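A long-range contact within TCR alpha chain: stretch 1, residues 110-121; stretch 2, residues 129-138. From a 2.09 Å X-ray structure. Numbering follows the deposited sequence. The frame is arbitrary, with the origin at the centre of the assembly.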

ATOM      1  N   HIS A 110      -8.778  -5.767 -18.139  1.00 56.31           N
ATOM      2  CA  HIS A 110      -9.612  -6.652 -18.938  1.00 63.37           C
ATOM      3  C   HIS A 110      -8.935  -8.006 -19.003  1.00 60.96           C
ATOM      4  O   HIS A 110      -7.727  -8.101 -19.225  1.00 60.88           O
ATOM      5  CB  HIS A 110      -9.835  -6.118 -20.354  1.00 67.81           C
ATOM      6  CG  HIS A 110     -10.998  -6.755 -21.055  1.00 77.50           C
ATOM      7  ND1 HIS A 110     -10.922  -7.238 -22.345  1.00 80.30           N
ATOM      8  CD2 HIS A 110     -12.262  -7.002 -20.637  1.00 79.93           C
ATOM      9  CE1 HIS A 110     -12.089  -7.751 -22.691  1.00 75.91           C
ATOM     10  NE2 HIS A 110     -12.920  -7.621 -21.673  1.00 78.55           N
ATOM     11  N   ILE A 111      -9.707  -9.051 -18.770  1.00 60.57           N
ATOM     12  CA  ILE A 111      -9.148 -10.381 -18.599  1.00 64.69           C
ATOM     13  C   ILE A 111     -10.004 -11.359 -19.374  1.00 60.01           C
ATOM     14  O   ILE A 111     -11.220 -11.185 -19.493  1.00 63.02           O
ATOM     15  CB  ILE A 111      -9.065 -10.800 -17.113  1.00 59.82           C
ATOM     16  CG1 ILE A 111     -10.434 -10.698 -16.439  1.00 57.40           C
ATOM     17  CG2 ILE A 111      -8.007  -9.990 -16.377  1.00 53.50           C
ATOM     18  CD1 ILE A 111     -11.097 -12.041 -16.217  1.00 60.45           C
ATOM     19  N   THR A 112      -9.356 -12.372 -19.924  1.00 67.07           N
ATOM     20  CA  THR A 112     -10.059 -13.511 -20.461  1.00 64.75           C
ATOM     21  C   THR A 112      -9.972 -14.601 -19.416  1.00 59.65           C
ATOM     22  O   THR A 112      -8.859 -15.010 -19.057  1.00 57.26           O
ATOM     23  CB  THR A 112      -9.407 -13.983 -21.745  1.00 72.22           C
ATOM     24  OG1 THR A 112      -8.097 -14.473 -21.454  1.00 73.16           O
ATOM     25  CG2 THR A 112      -9.304 -12.818 -22.725  1.00 65.46           C
ATOM     26  N   PRO A 113     -11.082 -15.104 -18.895  1.00 52.95           N
ATOM     27  CA  PRO A 113     -10.976 -16.032 -17.769  1.00 49.92           C
ATOM     28  C   PRO A 113     -10.597 -17.421 -18.251  1.00 53.90           C
ATOM     29  O   PRO A 113     -10.972 -17.866 -19.342  1.00 49.93           O
ATOM     30  CB  PRO A 113     -12.387 -16.021 -17.161  1.00 51.90           C
ATOM     31  CG  PRO A 113     -13.054 -14.803 -17.737  1.00 57.33           C
ATOM     32  CD  PRO A 113     -12.458 -14.607 -19.084  1.00 53.45           C
ATOM     33  N   SER A 114      -9.864 -18.102 -17.393  1.00 47.23           N
ATOM     34  CA  SER A 114      -9.484 -19.496 -17.524  1.00 47.56           C
ATOM     35  C   SER A 114      -9.130 -19.945 -16.116  1.00 45.71           C
ATOM     36  O   SER A 114      -7.964 -20.243 -15.826  1.00 47.37           O
ATOM     37  CB  SER A 114      -8.313 -19.675 -18.491  1.00 43.34           C
ATOM     38  OG  SER A 114      -8.300 -20.987 -19.018  1.00 49.34           O
ATOM     39  N   PRO A 115     -10.106 -19.958 -15.212  1.00 44.81           N
ATOM     40  CA  PRO A 115      -9.805 -20.180 -13.795  1.00 42.38           C
ATOM     41  C   PRO A 115      -9.125 -21.519 -13.574  1.00 44.35           C
ATOM     42  O   PRO A 115      -9.529 -22.539 -14.134  1.00 42.53           O
ATOM     43  CB  PRO A 115     -11.176 -20.123 -13.115  1.00 47.86           C
ATOM     44  CG  PRO A 115     -12.188 -20.249 -14.195  1.00 47.56           C
ATOM     45  CD  PRO A 115     -11.538 -20.109 -15.526  1.00 44.15           C
ATOM     46  N   SER A 116      -8.076 -21.501 -12.756  1.00 40.37           N
ATOM     47  CA  SER A 116      -7.401 -22.722 -12.348  1.00 41.49           C
ATOM     48  C   SER A 116      -7.068 -22.617 -10.870  1.00 46.30           C
ATOM     49  O   SER A 116      -6.889 -21.521 -10.331  1.00 39.69           O
ATOM     50  CB  SER A 116      -6.122 -22.967 -13.148  1.00 37.53           C
ATOM     51  OG  SER A 116      -6.388 -22.977 -14.534  1.00 45.17           O
ATOM     52  N   VAL A 117      -7.029 -23.768 -10.218  1.00 37.97           N
ATOM     53  CA  VAL A 117      -6.742 -23.866  -8.797  1.00 44.29           C
ATOM     54  C   VAL A 117      -5.579 -24.834  -8.623  1.00 47.58           C
ATOM     55  O   VAL A 117      -5.498 -25.848  -9.325  1.00 44.66           O
ATOM     56  CB  VAL A 117      -7.994 -24.303  -8.007  1.00 48.12           C
ATOM     57  CG1 VAL A 117      -7.649 -24.595  -6.583  1.00 52.45           C
ATOM     58  CG2 VAL A 117      -9.044 -23.202  -8.049  1.00 47.50           C
ATOM     59  N   TYR A 118      -4.677 -24.527  -7.691  1.00 46.41           N
ATOM     60  CA  TYR A 118      -3.497 -25.351  -7.483  1.00 48.29           C
ATOM     61  C   TYR A 118      -3.151 -25.392  -6.005  1.00 47.82           C
ATOM     62  O   TYR A 118      -3.390 -24.437  -5.263  1.00 49.57           O
ATOM     63  CB  TYR A 118      -2.266 -24.828  -8.244  1.00 44.57           C
ATOM     64  CG  TYR A 118      -2.484 -24.515  -9.704  1.00 44.40           C
ATOM     65  CD1 TYR A 118      -2.453 -25.518 -10.664  1.00 47.88           C
ATOM     66  CD2 TYR A 118      -2.704 -23.212 -10.123  1.00 41.35           C
ATOM     67  CE1 TYR A 118      -2.643 -25.228 -12.002  1.00 45.96           C
ATOM     68  CE2 TYR A 118      -2.897 -22.913 -11.455  1.00 38.91           C
ATOM     69  CZ  TYR A 118      -2.865 -23.922 -12.391  1.00 42.68           C
ATOM     70  OH  TYR A 118      -3.058 -23.622 -13.719  1.00 47.40           O
ATOM     71  N   ARG A 119      -2.546 -26.500  -5.601  1.00 51.79           N
ATOM     72  CA  ARG A 119      -2.032 -26.670  -4.253  1.00 57.29           C
ATOM     73  C   ARG A 119      -0.520 -26.538  -4.295  1.00 51.77           C
ATOM     74  O   ARG A 119       0.136 -27.091  -5.183  1.00 51.09           O
ATOM     75  CB  ARG A 119      -2.412 -28.034  -3.678  1.00 61.97           C
ATOM     76  CG  ARG A 119      -3.699 -28.044  -2.891  1.00 65.91           C
ATOM     77  CD  ARG A 119      -4.573 -29.207  -3.313  1.00 69.72           C
ATOM     78  NE  ARG A 119      -3.924 -30.499  -3.097  1.00 75.13           N
ATOM     79  CZ  ARG A 119      -4.022 -31.206  -1.975  1.00 79.46           C
ATOM     80  NH1 ARG A 119      -4.740 -30.746  -0.958  1.00 76.12           N
ATOM     81  NH2 ARG A 119      -3.400 -32.374  -1.867  1.00 73.93           N
ATOM     82  N   LEU A 120       0.031 -25.822  -3.327  1.00 47.04           N
ATOM     83  CA  LEU A 120       1.463 -25.607  -3.267  1.00 47.01           C
ATOM     84  C   LEU A 120       1.990 -26.060  -1.919  1.00 42.93           C
ATOM     85  O   LEU A 120       1.295 -25.989  -0.900  1.00 43.64           O
ATOM     86  CB  LEU A 120       1.826 -24.130  -3.467  1.00 48.02           C
ATOM     87  CG  LEU A 120       1.127 -23.337  -4.569  1.00 44.17           C
ATOM     88  CD1 LEU A 120       1.669 -21.911  -4.604  1.00 35.82           C
ATOM     89  CD2 LEU A 120       1.313 -24.016  -5.906  1.00 43.05           C
ATOM     90  N   THR A 121       3.240 -26.494  -1.919  1.00 47.28           N
ATOM     91  CA  THR A 121       3.929 -26.837  -0.691  1.00 49.30           C
ATOM     92  C   THR A 121       5.242 -26.072  -0.650  1.00 48.46           C
ATOM     93  O   THR A 121       5.743 -25.597  -1.676  1.00 44.67           O
ATOM     94  CB  THR A 121       4.185 -28.346  -0.597  1.00 53.90           C
ATOM     95  OG1 THR A 121       4.970 -28.765  -1.720  1.00 44.32           O
ATOM     96  CG2 THR A 121       2.862 -29.113  -0.593  1.00 54.66           C
TER
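Stretch 2 129-138: EMCLITDYSP

Stretch 2 lies beside stretch 1 as its antiparallel neighbour in a β-sheet. Residues 129–134 are extended and run against strand 116–121, the N-to-C directions differing by 153° and the axes approaching to 4.7 Å. The register pairs S116 with T134, V117 with I133, Y118 with L132, R119 with C131 and L120 with M130. D135 has left-handed backbone angles, phi/psi 47/43, and the chain continues past the loop of stretch 1 through Y136 and S137.

The backbone supplies the framework. Each hydrogen-bonded pair exchanges two backbone hydrogen bonds: S116 N to T134 O is 3.2 Å and T134 N to S116 O 2.9 Å; Y118 N to L132 O and L132 N to Y118 O are both 2.8 Å; L120 N to M130 O is 2.8 Å and M130 N to L120 O 3.0 Å. Between these rungs the chains draw closer, and CA-H...O contacts help fill the gaps, as from V117 CA to L132 O at 3.2 Å and from I133 CA to S116 O at 3.3 Å. One further bond ties down the loop, S114 N to D135 O at 2.8 Å. P115 has no amide hydrogen to offer, but its CA makes a CA-H...O contact with T134 O at 3.4 Å.

Apolar side chains pack on both faces. On the face of V117, I133 and C131, the branched V117 suits an extended backbone and reaches two partners, CG2 lying 3.7 Å from I133 CG1 and CG1 3.8 Å from C131 SG; the cysteine is itself covalently bonded elsewhere in the structure. On the face of Y118, L120, M130 and L132, large, mainly apolar side chains suit a buried setting: L120 CD1 lies 4.3 Å from L132 CB, and L120 CB is 4.2 Å from M130 CB. The Y118 ring brings CD2 to 4.3 Å from L132 CD2 and turns its edge to T134 OG1, which is 3.8 Å from Y118 CE2. That threonine hydroxyl donates to its neighbour, T134 OG1 to D135 OD2 being 2.8 Å. In the loop, I111 CD1 rests 3.6 Å from S137 CB, the methylene of a small side chain, while P115 CB meets Y136 CB at 4.0 Å.

Charge adds one contact: R119 NH1 and E129 OE2 form a salt bridge at 2.9 Å. The carboxylate oxygen sits over one face of the guanidinium, so the attraction is electrostatic, with no N-H directed at it.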

ATOM      1  N   GLU A 129       0.102 -25.923   3.512  1.00 66.30           N
ATOM      2  CA  GLU A 129      -0.285 -25.952   2.109  1.00 61.55           C
ATOM      3  C   GLU A 129      -0.907 -24.617   1.735  1.00 51.11           C
ATOM      4  O   GLU A 129      -1.640 -24.021   2.529  1.00 53.06           O
ATOM      5  CB  GLU A 129      -1.269 -27.091   1.816  1.00 61.29           C
ATOM      6  CG  GLU A 129      -0.791 -28.053   0.745  1.00 61.45           C
ATOM      7  CD  GLU A 129      -1.778 -29.178   0.492  1.00 74.07           C
ATOM      8  OE1 GLU A 129      -1.350 -30.351   0.447  1.00 74.99           O
ATOM      9  OE2 GLU A 129      -2.985 -28.888   0.334  1.00 70.60           O
ATOM     10  N   MET A 130      -0.600 -24.145   0.526  1.00 51.13           N
ATOM     11  CA  MET A 130      -1.118 -22.878   0.027  1.00 50.34           C
ATOM     12  C   MET A 130      -1.984 -23.138  -1.196  1.00 47.30           C
ATOM     13  O   MET A 130      -1.572 -23.842  -2.126  1.00 53.21           O
ATOM     14  CB  MET A 130       0.026 -21.923  -0.326  1.00 48.91           C
ATOM     15  CG  MET A 130      -0.412 -20.604  -0.955  1.00 43.35           C
ATOM     16  SD  MET A 130      -1.133 -19.441   0.220  1.00 51.39           S
ATOM     17  CE  MET A 130       0.310 -18.996   1.186  1.00 47.93           C
ATOM     18  N   CYS A 131      -3.179 -22.575  -1.194  1.00 50.89           N
ATOM     19  CA  CYS A 131      -4.104 -22.727  -2.308  1.00 49.33           C
ATOM     20  C   CYS A 131      -4.010 -21.512  -3.215  1.00 44.32           C
ATOM     21  O   CYS A 131      -4.179 -20.381  -2.759  1.00 45.33           O
ATOM     22  CB  CYS A 131      -5.532 -22.933  -1.808  1.00 54.42           C
ATOM     23  SG  CYS A 131      -6.770 -23.417  -3.040  1.00 90.10           S
ATOM     24  N   LEU A 132      -3.759 -21.749  -4.496  1.00 49.14           N
ATOM     25  CA  LEU A 132      -3.618 -20.673  -5.466  1.00 47.52           C
ATOM     26  C   LEU A 132      -4.717 -20.764  -6.521  1.00 45.37           C
ATOM     27  O   LEU A 132      -4.820 -21.768  -7.232  1.00 42.29           O
ATOM     28  CB  LEU A 132      -2.237 -20.743  -6.114  1.00 42.72           C
ATOM     29  CG  LEU A 132      -1.926 -19.744  -7.228  1.00 44.46           C
ATOM     30  CD1 LEU A 132      -1.877 -18.292  -6.737  1.00 39.05           C
ATOM     31  CD2 LEU A 132      -0.633 -20.113  -7.949  1.00 40.08           C
ATOM     32  N   ILE A 133      -5.518 -19.706  -6.631  1.00 36.62           N
ATOM     33  CA  ILE A 133      -6.518 -19.561  -7.685  1.00 41.94           C
ATOM     34  C   ILE A 133      -6.051 -18.473  -8.644  1.00 41.43           C
ATOM     35  O   ILE A 133      -5.793 -17.339  -8.222  1.00 37.10           O
ATOM     36  CB  ILE A 133      -7.908 -19.235  -7.108  1.00 41.82           C
ATOM     37  CG1 ILE A 133      -8.290 -20.242  -6.020  1.00 44.32           C
ATOM     38  CG2 ILE A 133      -8.951 -19.229  -8.215  1.00 42.24           C
ATOM     39  CD1 ILE A 133      -8.035 -19.746  -4.605  1.00 53.21           C
ATOM     40  N   THR A 134      -5.966 -18.804  -9.931  1.00 36.97           N
ATOM     41  CA  THR A 134      -5.398 -17.894 -10.916  1.00 39.03           C
ATOM     42  C   THR A 134      -6.346 -17.673 -12.088  1.00 40.83           C
ATOM     43  O   THR A 134      -7.289 -18.437 -12.310  1.00 44.86           O
ATOM     44  CB  THR A 134      -4.064 -18.419 -11.474  1.00 38.70           C
ATOM     45  OG1 THR A 134      -4.316 -19.503 -12.377  1.00 40.90           O
ATOM     46  CG2 THR A 134      -3.174 -18.912 -10.362  1.00 36.60           C
ATOM     47  N   ASP A 135      -6.036 -16.621 -12.855  1.00 39.99           N
ATOM     48  CA  ASP A 135      -6.634 -16.349 -14.167  1.00 41.88           C
ATOM     49  C   ASP A 135      -8.158 -16.472 -14.165  1.00 42.85           C
ATOM     50  O   ASP A 135      -8.765 -17.024 -15.087  1.00 45.91           O
ATOM     51  CB  ASP A 135      -6.008 -17.253 -15.226  1.00 40.76           C
ATOM     52  CG  ASP A 135      -4.492 -17.248 -15.159  1.00 43.32           C
ATOM     53  OD1 ASP A 135      -3.890 -16.186 -15.422  1.00 42.00           O
ATOM     54  OD2 ASP A 135      -3.903 -18.298 -14.818  1.00 40.37           O
ATOM     55  N   TYR A 136      -8.782 -15.933 -13.129  1.00 38.49           N
ATOM     56  CA  TYR A 136     -10.228 -15.951 -12.974  1.00 41.06           C
ATOM     57  C   TYR A 136     -10.794 -14.552 -13.183  1.00 45.38           C
ATOM     58  O   TYR A 136     -10.061 -13.566 -13.309  1.00 42.30           O
ATOM     59  CB  TYR A 136     -10.618 -16.473 -11.587  1.00 40.61           C
ATOM     60  CG  TYR A 136     -10.032 -15.662 -10.449  1.00 44.73           C
ATOM     61  CD1 TYR A 136     -10.710 -14.564  -9.928  1.00 40.70           C
ATOM     62  CD2 TYR A 136      -8.800 -15.993  -9.901  1.00 39.19           C
ATOM     63  CE1 TYR A 136     -10.173 -13.820  -8.886  1.00 42.63           C
ATOM     64  CE2 TYR A 136      -8.257 -15.257  -8.862  1.00 37.44           C
ATOM     65  CZ  TYR A 136      -8.946 -14.174  -8.357  1.00 40.78           C
ATOM     66  OH  TYR A 136      -8.402 -13.443  -7.324  1.00 38.38           O
ATOM     67  N   SER A 137     -12.125 -14.477 -13.201  1.00 39.65           N
ATOM     68  CA  SER A 137     -12.810 -13.196 -13.257  1.00 45.96           C
ATOM     69  C   SER A 137     -13.368 -12.891 -11.879  1.00 45.16           C
ATOM     70  O   SER A 137     -14.157 -13.691 -11.351  1.00 47.76           O
ATOM     71  CB  SER A 137     -13.932 -13.243 -14.288  1.00 52.54           C
ATOM     72  OG  SER A 137     -14.795 -12.130 -14.170  1.00 60.93           O
ATOM     73  N   PRO A 138     -12.968 -11.780 -11.250  1.00 44.32           N
ATOM     74  CA  PRO A 138     -13.314 -11.562  -9.829  1.00 52.41           C
ATOM     75  C   PRO A 138     -14.795 -11.671  -9.501  1.00 58.63           C
ATOM     76  O   PRO A 138     -15.146 -12.230  -8.454  1.00 59.80           O
ATOM     77  CB  PRO A 138     -12.773 -10.148  -9.553  1.00 46.48           C
ATOM     78  CG  PRO A 138     -12.533  -9.536 -10.902  1.00 51.88           C
ATOM     79  CD  PRO A 138     -12.185 -10.666 -11.808  1.00 48.76           C
TER